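Local coordinates for probable enoyl-CoA hydratase/isomerase (Pseudomonas aeruginosa PAO1, PDB 5WYD), which acts in the biosynthesis of the diffusible signal factor (DSF) as the crotonase-family enzyme DspI, and probably has the hydro-lyase activity general to enoyl-CoA hydratases, at the interface of chains A and B. Sequence-based numbering; all coordinates share one arbitrary frame. Chains: chain A/B, Probable enoyl-CoA hydratase/isomerase.

Contacts 1, 3 and 4 form one continuous patch around helix 167-176 of chain B: the C-alpha centre of contact 1 lies about 7 Å from that of contact 3 and 8 Å from that of contact 4. B:Leu175 belongs to all three, while A:Gln214 and A:Ile219 join contacts 1 and 3. Contact 2 stands apart, about 23 Å from contact 1 and 16 Å from contact 4, and pairs short helical segments beyond helix 216-226. The interface is not an exact two-fold, so each chain offers different elements; in a six-copy assembly this suits the ring-like trimers usual among crotonases, although four patches alone do not prove it.

Contact 1: the interface of chains A and B. Residues chain A 111, 133, 207, 210-211, 214, 219; chain B 172, 175-176.
B:Cys176 pushes its thiol between A:Leu207 and A:Val211, and this is the tight end of the contact. The sulfur lies 3.4 Å from the methyl CD2 of A:Leu207 and equally 3.4 Å from CG2 of A:Val211, so two branches from successive turns of one helix clasp it. It is aimed there by a first torsion that sets SG anti to the carbonyl carbon (chi1 -57°). From strand 133-137, the tip CD1 of A:Ile133 reaches the same B:Cys176 SG at 4.1 Å. Beside this apolar grip, A:Gln214 supplies the polar one. Its amide NE2 donates to the backbone O of B:Leu175 at 3.0 Å, nearly straight (162° at H), with the acceptor close to the amide plane. The same NE2 donates within its own chain to A:Lys210 O at 2.9 Å, a more bent bond that helps fix the rotation of the carboxamide. A:Ile219 adds its CD1 methyl, 4.0 Å from B:Leu175 CA. The other margin is looser: the aliphatic CD of B:Arg172 passes A:Leu207 CD1 at 4.3 Å, A:Val111 CB stands 4.4 Å from B:Leu175 CD2, and the side chain of A:Lys210 is poorly ordered. In the fold, the C-terminal end of helix 167-176 of chain B packs against a surface of chain A formed by helices 200-211 and 216-226 and strands 111-116 and 133-137.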
loop_
_atom_site.group_PDB
_atom_site.type_symbol
_atom_site.label_atom_id
_atom_site.label_comp_id
_atom_site.label_asym_id
_atom_site.label_seq_id
_atom_site.Cartn_x
_atom_site.Cartn_y
_atom_site.Cartn_z
ATOM N N VAL A 111 18.143 20.458 -3.739
ATOM C CA VAL A 111 18.851 19.557 -2.841
ATOM C C VAL A 111 19.207 20.274 -1.543
ATOM O O VAL A 111 19.614 21.440 -1.529
ATOM C CB VAL A 111 20.105 18.991 -3.523
ATOM C CG1 VAL A 111 21.022 20.112 -3.868
ATOM C CG2 VAL A 111 20.802 18.021 -2.606
ATOM N N ILE A 133 21.329 15.112 1.972
ATOM C CA ILE A 133 22.686 14.592 2.091
ATOM C C ILE A 133 23.280 15.104 3.387
ATOM O O ILE A 133 23.040 16.240 3.805
ATOM C CB ILE A 133 23.548 15.039 0.894
ATOM C CG1 ILE A 133 22.794 14.794 -0.396
ATOM C CG2 ILE A 133 24.859 14.253 0.848
ATOM C CD1 ILE A 133 23.474 15.329 -1.622
ATOM N N LEU A 207 29.970 21.147 -2.262
ATOM C CA LEU A 207 29.110 20.108 -2.818
ATOM C C LEU A 207 27.862 20.740 -3.415
ATOM O O LEU A 207 27.446 20.389 -4.525
ATOM C CB LEU A 207 28.712 19.094 -1.732
ATOM C CG LEU A 207 27.952 17.790 -2.075
ATOM C CD1 LEU A 207 27.839 16.879 -0.842
ATOM C CD2 LEU A 207 26.599 17.927 -2.721
ATOM N N LYS A 210 28.091 21.981 -6.950
ATOM C CA LYS A 210 28.069 20.988 -8.023
ATOM C C LYS A 210 26.658 20.730 -8.536
ATOM O O LYS A 210 26.470 20.443 -9.726
ATOM C CB LYS A 210 28.701 19.673 -7.546
ATOM C CG LYS A 210 30.171 19.739 -7.149
ATOM C CD LYS A 210 30.585 18.378 -6.584
ATOM C CE LYS A 210 32.000 18.314 -6.009
ATOM N NZ LYS A 210 33.060 18.982 -6.813
ATOM N N VAL A 211 25.667 20.800 -7.647
ATOM C CA VAL A 211 24.276 20.600 -8.015
ATOM C C VAL A 211 23.849 21.644 -9.026
ATOM O O VAL A 211 23.002 21.387 -9.889
ATOM C CB VAL A 211 23.429 20.702 -6.743
ATOM C CG1 VAL A 211 21.962 20.955 -7.099
ATOM C CG2 VAL A 211 23.687 19.516 -5.860
ATOM N N GLN A 214 23.742 20.673 -12.796
ATOM C CA GLN A 214 22.675 19.879 -13.373
ATOM C C GLN A 214 21.457 20.756 -13.552
ATOM O O GLN A 214 21.239 21.704 -12.794
ATOM C CB GLN A 214 22.319 18.727 -12.455
ATOM C CG GLN A 214 23.329 17.616 -12.406
ATOM C CD GLN A 214 24.661 18.147 -11.948
ATOM O OE1 GLN A 214 25.489 18.504 -12.771
ATOM N NE2 GLN A 214 24.858 18.255 -10.635
ATOM N N ILE A 219 16.163 18.689 -11.738
ATOM C CA ILE A 219 16.411 18.359 -10.342
ATOM C C ILE A 219 15.116 18.372 -9.545
ATOM O O ILE A 219 14.822 17.417 -8.816
ATOM C CB ILE A 219 17.444 19.332 -9.746
ATOM C CG1 ILE A 219 18.806 19.239 -10.469
ATOM C CG2 ILE A 219 17.523 19.134 -8.211
ATOM C CD1 ILE A 219 19.520 17.894 -10.352
ATOM N N ARG B 172 23.281 11.968 -4.501
ATOM C CA ARG B 172 24.517 12.593 -4.933
ATOM C C ARG B 172 24.881 12.159 -6.348
ATOM O O ARG B 172 25.126 13.007 -7.213
ATOM C CB ARG B 172 25.607 12.281 -3.921
ATOM C CG ARG B 172 26.862 13.109 -4.048
ATOM C CD ARG B 172 27.652 13.051 -2.737
ATOM N NE ARG B 172 29.084 13.241 -2.933
ATOM C CZ ARG B 172 29.982 12.365 -2.497
ATOM N NH1 ARG B 172 29.574 11.294 -1.846
ATOM N NH2 ARG B 172 31.278 12.545 -2.716
ATOM N N LEU B 175 21.591 13.535 -8.529
ATOM C CA LEU B 175 21.422 14.980 -8.377
ATOM C C LEU B 175 22.738 15.732 -8.466
ATOM O O LEU B 175 22.773 16.814 -9.044
ATOM C CB LEU B 175 20.681 15.323 -7.086
ATOM C CG LEU B 175 19.130 15.361 -7.187
ATOM C CD1 LEU B 175 18.542 14.174 -7.850
ATOM C CD2 LEU B 175 18.507 15.547 -5.811
ATOM N N CYS B 176 23.806 15.235 -7.853
ATOM C CA CYS B 176 25.064 15.973 -7.944
ATOM C C CYS B 176 25.917 15.533 -9.117
ATOM O O CYS B 176 26.958 16.151 -9.368
ATOM C CB CYS B 176 25.868 15.840 -6.663
ATOM S SG CYS B 176 24.912 16.393 -5.307
#

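Contact 2: the interface of chains A and B. Residues chain A 233-235; chain B 163, 229-230.
A:Asn235 and B:Arg230 share the polar contact, made by backbone atoms. The amide N of A:Asn235 donates a weak, long hydrogen bond to the carbonyl O of B:Arg230 at 3.2 Å; it is almost straight at the hydrogen (173°), but comes from well above the carbonyl plane, 51° out of it, and so does not use a lone pair. The ring N of A:Pro234 lies 3.1 Å from B:Arg230 O; a proline in a chain has no N-H to give, so this is packing and not a bond. Carbons of A:Ala233 and A:Pro234 crowd that oxygen implausibly closely, which leaves the exact geometry of the bond uncertain. Apolar contact comes from A:Pro234 and B:Trp163, which meet at about a right angle. The prolyl CG sits over the rim of the indole face, 3.3 Å from CZ3 of B:Trp163. On the same face, B:Arg230 lays its own CG 4.0 Å above the indole plane. Van der Waals contact of a mixed kind joins A:Asn235 CG to B:Arg230 CB at 3.4 Å, with the carboxamide nearly perpendicular (88°) to the guanidinium. In the fold, the opening turn of 3-10 helix 234-237 of chain A abuts the C-terminal turn of helix 228-231 of chain B, beside helix 157-165.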
loop_
_atom_site.group_PDB
_atom_site.type_symbol
_atom_site.label_atom_id
_atom_site.label_comp_id
_atom_site.label_asym_id
_atom_site.label_seq_id
_atom_site.Cartn_x
_atom_site.Cartn_y
_atom_site.Cartn_z
ATOM N N ALA A 233 5.272 1.773 -2.716
ATOM C CA ALA A 233 6.208 0.774 -3.166
ATOM C C ALA A 233 6.974 1.290 -4.379
ATOM O O ALA A 233 6.387 1.951 -5.241
ATOM C CB ALA A 233 5.426 -0.463 -3.545
ATOM N N PRO A 234 8.258 0.936 -4.521
ATOM C CA PRO A 234 9.002 1.480 -5.658
ATOM C C PRO A 234 8.387 1.085 -6.954
ATOM O O PRO A 234 8.263 1.927 -7.847
ATOM C CB PRO A 234 10.387 0.845 -5.522
ATOM C CG PRO A 234 10.493 0.478 -4.136
ATOM C CD PRO A 234 9.130 0.101 -3.677
ATOM N N ASN A 235 7.898 -0.152 -7.036
ATOM C CA ASN A 235 7.430 -0.635 -8.317
ATOM C C ASN A 235 6.285 0.194 -8.869
ATOM O O ASN A 235 6.162 0.337 -10.090
ATOM C CB ASN A 235 7.083 -2.092 -8.185
ATOM C CG ASN A 235 8.310 -2.910 -8.007
ATOM O OD1 ASN A 235 9.363 -2.362 -7.730
ATOM N ND2 ASN A 235 8.218 -4.204 -8.265
ATOM N N TRP B 163 17.234 2.096 -3.613
ATOM C CA TRP B 163 16.913 0.815 -3.006
ATOM C C TRP B 163 18.181 0.086 -2.591
ATOM O O TRP B 163 18.298 -0.381 -1.457
ATOM C CB TRP B 163 16.072 -0.005 -3.984
ATOM C CG TRP B 163 15.311 -1.134 -3.344
ATOM C CD1 TRP B 163 15.634 -2.449 -3.373
ATOM C CD2 TRP B 163 14.117 -1.028 -2.554
ATOM N NE1 TRP B 163 14.708 -3.172 -2.664
ATOM C CE2 TRP B 163 13.770 -2.318 -2.151
ATOM C CE3 TRP B 163 13.311 0.036 -2.154
ATOM C CZ2 TRP B 163 12.656 -2.581 -1.365
ATOM C CZ3 TRP B 163 12.193 -0.233 -1.377
ATOM C CH2 TRP B 163 11.882 -1.528 -0.993
ATOM N N ALA B 229 9.079 -7.032 -1.681
ATOM C CA ALA B 229 9.045 -5.768 -0.947
ATOM C C ALA B 229 8.926 -4.571 -1.879
ATOM O O ALA B 229 8.436 -3.523 -1.459
ATOM C CB ALA B 229 10.261 -5.644 -0.015
ATOM N N ARG B 230 9.456 -4.655 -3.101
ATOM C CA ARG B 230 9.348 -3.514 -4.005
ATOM C C ARG B 230 7.902 -3.209 -4.341
ATOM O O ARG B 230 7.518 -2.056 -4.481
ATOM C CB ARG B 230 10.090 -3.761 -5.287
ATOM C CG ARG B 230 11.430 -4.307 -5.109
ATOM C CD ARG B 230 12.083 -4.476 -6.461
ATOM N NE ARG B 230 13.421 -4.971 -6.243
ATOM C CZ ARG B 230 14.349 -5.048 -7.180
ATOM N NH1 ARG B 230 14.085 -4.628 -8.406
ATOM N NH2 ARG B 230 15.554 -5.513 -6.876
#

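Contact 3: the interface of chains A and B. Residues chain A 213-215, 219, 269; chain B 147-148, 150, 174-175, 177.
A:Gln214 lies against B:Asn177 because its CG is anti to the carbonyl carbon (chi1 -73°) and the chain then bends at the second torsion (chi2 59°), which carries the carboxamide over the partner. Its CD comes 3.5 Å from B:Asn177 CB, and the two amide groups are steeply turned against each other; their oxygen and nitrogen, A:Gln214 OE1 and B:Asn177 ND2, are 3.9 Å apart and form no bond. The elbow of the glutamine fills a small step made by alanines: CG is 3.7 Å from B:Ala147 CB and 3.8 Å from B:Ala148 CA. The bond of NE2 to B:Leu175 O holds the far end of the same side chain. Next along the loop, the backbone N of A:Ser215 donates to B:Ala147 O at 3.3 Å, a long but fairly straight bond (162° at H) that arrives from above the carbonyl plane. A:Ser215 CB also rests 3.6 Å from B:Gly150 CA. Behind this loop A:Trp269 gives second-shell support, as A:Ser215 CA stands 3.4 Å above the centre of its indole ring. The ring edge points at the carbonyl of B:Ala148, though too closely to be read as sound contact. In the fold, the loop between helices 200-211 and 216-226 of chain A packs on helix 146-149 of chain B and on the residue just past helix 167-176, with the C-terminal stretch of chain A behind it.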
loop_
_atom_site.group_PDB
_atom_site.type_symbol
_atom_site.label_atom_id
_atom_site.label_comp_id
_atom_site.label_asym_id
_atom_site.label_seq_id
_atom_site.Cartn_x
_atom_site.Cartn_y
_atom_site.Cartn_z
ATOM N N ARG A 213 25.269 22.460 -11.479
ATOM C CA ARG A 213 25.748 22.060 -12.800
ATOM C C ARG A 213 24.780 21.108 -13.498
ATOM O O ARG A 213 25.004 20.722 -14.650
ATOM C CB ARG A 213 27.106 21.384 -12.670
ATOM C CG ARG A 213 28.109 21.999 -11.770
ATOM C CD ARG A 213 29.371 21.180 -11.935
ATOM N NE ARG A 213 30.106 21.539 -13.155
ATOM C CZ ARG A 213 29.971 20.965 -14.353
ATOM N NH1 ARG A 213 30.702 21.392 -15.372
ATOM N NH2 ARG A 213 29.122 19.967 -14.539
ATOM N N GLN A 214 23.742 20.673 -12.796
ATOM C CA GLN A 214 22.675 19.879 -13.373
ATOM C C GLN A 214 21.457 20.756 -13.552
ATOM O O GLN A 214 21.239 21.704 -12.794
ATOM C CB GLN A 214 22.319 18.727 -12.455
ATOM C CG GLN A 214 23.329 17.616 -12.406
ATOM C CD GLN A 214 24.661 18.147 -11.948
ATOM O OE1 GLN A 214 25.489 18.504 -12.771
ATOM N NE2 GLN A 214 24.858 18.255 -10.635
ATOM N N SER A 215 20.630 20.390 -14.517
ATOM C CA SER A 215 19.461 21.187 -14.875
ATOM C C SER A 215 18.514 21.455 -13.706
ATOM O O SER A 215 17.988 20.502 -13.115
ATOM C CB SER A 215 18.682 20.456 -15.951
ATOM O OG SER A 215 17.448 21.099 -16.161
ATOM N N ILE A 219 16.163 18.689 -11.738
ATOM C CA ILE A 219 16.411 18.359 -10.342
ATOM C C ILE A 219 15.116 18.372 -9.545
ATOM O O ILE A 219 14.822 17.417 -8.816
ATOM C CB ILE A 219 17.444 19.332 -9.746
ATOM C CG1 ILE A 219 18.806 19.239 -10.469
ATOM C CG2 ILE A 219 17.523 19.134 -8.211
ATOM C CD1 ILE A 219 19.520 17.894 -10.352
ATOM N N TRP A 269 21.851 26.476 -18.899
ATOM C CA TRP A 269 20.407 26.672 -18.741
ATOM C C TRP A 269 20.140 27.871 -17.845
ATOM O O TRP A 269 20.998 28.301 -17.068
ATOM C CB TRP A 269 19.695 25.453 -18.133
ATOM C CG TRP A 269 20.576 24.768 -17.176
ATOM C CD1 TRP A 269 21.081 25.268 -16.015
ATOM C CD2 TRP A 269 21.133 23.463 -17.331
ATOM N NE1 TRP A 269 21.913 24.338 -15.429
ATOM C CE2 TRP A 269 21.958 23.224 -16.221
ATOM C CE3 TRP A 269 21.008 22.467 -18.303
ATOM C CZ2 TRP A 269 22.648 22.046 -16.053
ATOM C CZ3 TRP A 269 21.698 21.279 -18.126
ATOM C CH2 TRP A 269 22.504 21.082 -17.005
ATOM N N ALA B 147 20.974 13.776 -15.213
ATOM C CA ALA B 147 20.563 15.080 -14.707
ATOM C C ALA B 147 21.408 16.192 -15.314
ATOM O O ALA B 147 20.898 17.286 -15.587
ATOM C CB ALA B 147 20.649 15.117 -13.185
ATOM N N ALA B 148 22.701 15.937 -15.528
ATOM C CA ALA B 148 23.543 16.959 -16.139
ATOM C C ALA B 148 23.023 17.301 -17.513
ATOM O O ALA B 148 23.201 18.421 -17.999
ATOM C CB ALA B 148 24.990 16.504 -16.235
ATOM N N GLY B 150 19.856 17.133 -18.260
ATOM C CA GLY B 150 18.478 17.583 -18.141
ATOM C C GLY B 150 17.420 16.519 -18.296
ATOM O O GLY B 150 16.235 16.854 -18.439
ATOM N N ILE B 174 22.957 10.931 -8.837
ATOM C CA ILE B 174 22.091 11.512 -9.845
ATOM C C ILE B 174 21.997 13.027 -9.704
ATOM O O ILE B 174 22.328 13.756 -10.645
ATOM C CB ILE B 174 20.718 10.842 -9.803
ATOM C CG1 ILE B 174 19.786 11.558 -10.749
ATOM C CG2 ILE B 174 20.165 10.807 -8.408
ATOM C CD1 ILE B 174 18.487 10.946 -10.719
ATOM N N LEU B 175 21.591 13.535 -8.529
ATOM C CA LEU B 175 21.422 14.980 -8.377
ATOM C C LEU B 175 22.738 15.732 -8.466
ATOM O O LEU B 175 22.773 16.814 -9.044
ATOM C CB LEU B 175 20.681 15.323 -7.086
ATOM C CG LEU B 175 19.130 15.361 -7.187
ATOM C CD1 LEU B 175 18.542 14.174 -7.850
ATOM C CD2 LEU B 175 18.507 15.547 -5.811
ATOM N N ASN B 177 25.486 14.503 -9.843
ATOM C CA ASN B 177 26.208 13.993 -11.008
ATOM C C ASN B 177 27.626 13.582 -10.635
ATOM O O ASN B 177 28.600 13.992 -11.261
ATOM C CB ASN B 177 26.210 15.027 -12.133
ATOM C CG ASN B 177 26.758 14.480 -13.434
ATOM O OD1 ASN B 177 26.850 13.260 -13.634
ATOM N ND2 ASN B 177 27.146 15.383 -14.321
#

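Contact 4: the interface of chains A and B. Residues chain A 111, 222-223, 226; chain B 158, 171, 174-175.
B:Lys171 meets A:Ile226 through methylenes and not through its amine, for no polar atom of either side bonds across this patch. The extended lysine chain crosses A:Ile226 obliquely: its CG lies 3.8 Å from CD1 of A:Ile226 and its CE 3.8 Å from CG2, so both branches of the isoleucine are used. Beyond CE, B:Lys171 NZ comes within 4.7 Å of A:Lys223 NZ; two like charges so near would probably repel mildly, which could matter if no other group screens them. The tightest packing is between A:Ile222 and B:Ile174, whose side chains meet end-on through their methyls. B:Ile174 can do this because its CG1 is anti to the backbone N (chi1 174°) and carries the terminal methyl outward, while CG2 stays between the backbone N and carbonyl carbon and faces A:Ile226. That CG2 is 3.7 Å from A:Ile226 CD1, as the two side chains run antiparallel alongside one another. Thus helix 216-226 of chain A and helix 167-176 of chain B interlock by branched side chains. A:Ile226 CD1 also reaches the leucine methyl B:Leu175 CD1 at 3.9 Å. A:Ile222 CG2 is squeezed to 3.4 Å from B:Ile174 CD1, tighter than normal for two methyls and perhaps slightly strained.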
loop_
_atom_site.group_PDB
_atom_site.type_symbol
_atom_site.label_atom_id
_atom_site.label_comp_id
_atom_site.label_asym_id
_atom_site.label_seq_id
_atom_site.Cartn_x
_atom_site.Cartn_y
_atom_site.Cartn_z
ATOM N N VAL A 111 18.143 20.458 -3.739
ATOM C CA VAL A 111 18.851 19.557 -2.841
ATOM C C VAL A 111 19.207 20.274 -1.543
ATOM O O VAL A 111 19.614 21.440 -1.529
ATOM C CB VAL A 111 20.105 18.991 -3.523
ATOM C CG1 VAL A 111 21.022 20.112 -3.868
ATOM C CG2 VAL A 111 20.802 18.021 -2.606
ATOM N N ILE A 222 12.995 15.335 -10.482
ATOM C CA ILE A 222 13.608 14.058 -10.152
ATOM C C ILE A 222 13.545 13.781 -8.654
ATOM O O ILE A 222 13.241 12.661 -8.231
ATOM C CB ILE A 222 15.057 14.029 -10.648
ATOM C CG1 ILE A 222 15.107 14.347 -12.131
ATOM C CG2 ILE A 222 15.615 12.658 -10.376
ATOM C CD1 ILE A 222 16.503 14.340 -12.692
ATOM N N LYS A 223 13.773 14.802 -7.829
ATOM C CA LYS A 223 13.889 14.557 -6.394
ATOM C C LYS A 223 12.684 13.845 -5.801
ATOM O O LYS A 223 12.884 12.907 -5.010
ATOM C CB LYS A 223 14.103 15.884 -5.666
ATOM C CG LYS A 223 14.265 15.758 -4.153
ATOM C CD LYS A 223 14.395 17.136 -3.535
ATOM C CE LYS A 223 14.674 17.106 -2.039
ATOM N NZ LYS A 223 13.561 16.565 -1.222
ATOM N N ILE A 226 12.923 9.901 -6.275
ATOM C CA ILE A 226 13.780 9.158 -5.365
ATOM C C ILE A 226 13.048 8.933 -4.066
ATOM O O ILE A 226 13.071 7.839 -3.510
ATOM C CB ILE A 226 15.096 9.919 -5.125
ATOM C CG1 ILE A 226 15.818 10.129 -6.467
ATOM C CG2 ILE A 226 15.930 9.184 -4.070
ATOM C CD1 ILE A 226 17.088 10.907 -6.372
ATOM N N THR B 158 15.756 5.876 -10.863
ATOM C CA THR B 158 15.292 6.628 -9.706
ATOM C C THR B 158 14.835 5.698 -8.604
ATOM O O THR B 158 14.919 6.046 -7.426
ATOM C CB THR B 158 14.137 7.542 -10.070
ATOM O OG1 THR B 158 13.086 6.746 -10.622
ATOM C CG2 THR B 158 14.572 8.600 -11.085
ATOM N N LYS B 171 21.098 10.178 -4.286
ATOM C CA LYS B 171 20.884 11.565 -4.679
ATOM C C LYS B 171 22.169 12.223 -5.173
ATOM O O LYS B 171 22.164 12.964 -6.163
ATOM C CB LYS B 171 20.307 12.312 -3.489
ATOM C CG LYS B 171 18.919 11.820 -3.176
ATOM C CD LYS B 171 18.272 12.552 -2.016
ATOM C CE LYS B 171 16.861 12.071 -1.729
ATOM N NZ LYS B 171 16.314 12.780 -0.541
ATOM N N ILE B 174 22.957 10.931 -8.837
ATOM C CA ILE B 174 22.091 11.512 -9.845
ATOM C C ILE B 174 21.997 13.027 -9.704
ATOM O O ILE B 174 22.328 13.756 -10.645
ATOM C CB ILE B 174 20.718 10.842 -9.803
ATOM C CG1 ILE B 174 19.786 11.558 -10.749
ATOM C CG2 ILE B 174 20.165 10.807 -8.408
ATOM C CD1 ILE B 174 18.487 10.946 -10.719
ATOM N N LEU B 175 21.591 13.535 -8.529
ATOM C CA LEU B 175 21.422 14.980 -8.377
ATOM C C LEU B 175 22.738 15.732 -8.466
ATOM O O LEU B 175 22.773 16.814 -9.044
ATOM C CB LEU B 175 20.681 15.323 -7.086
ATOM C CG LEU B 175 19.130 15.361 -7.187
ATOM C CD1 LEU B 175 18.542 14.174 -7.850
ATOM C CD2 LEU B 175 18.507 15.547 -5.811
#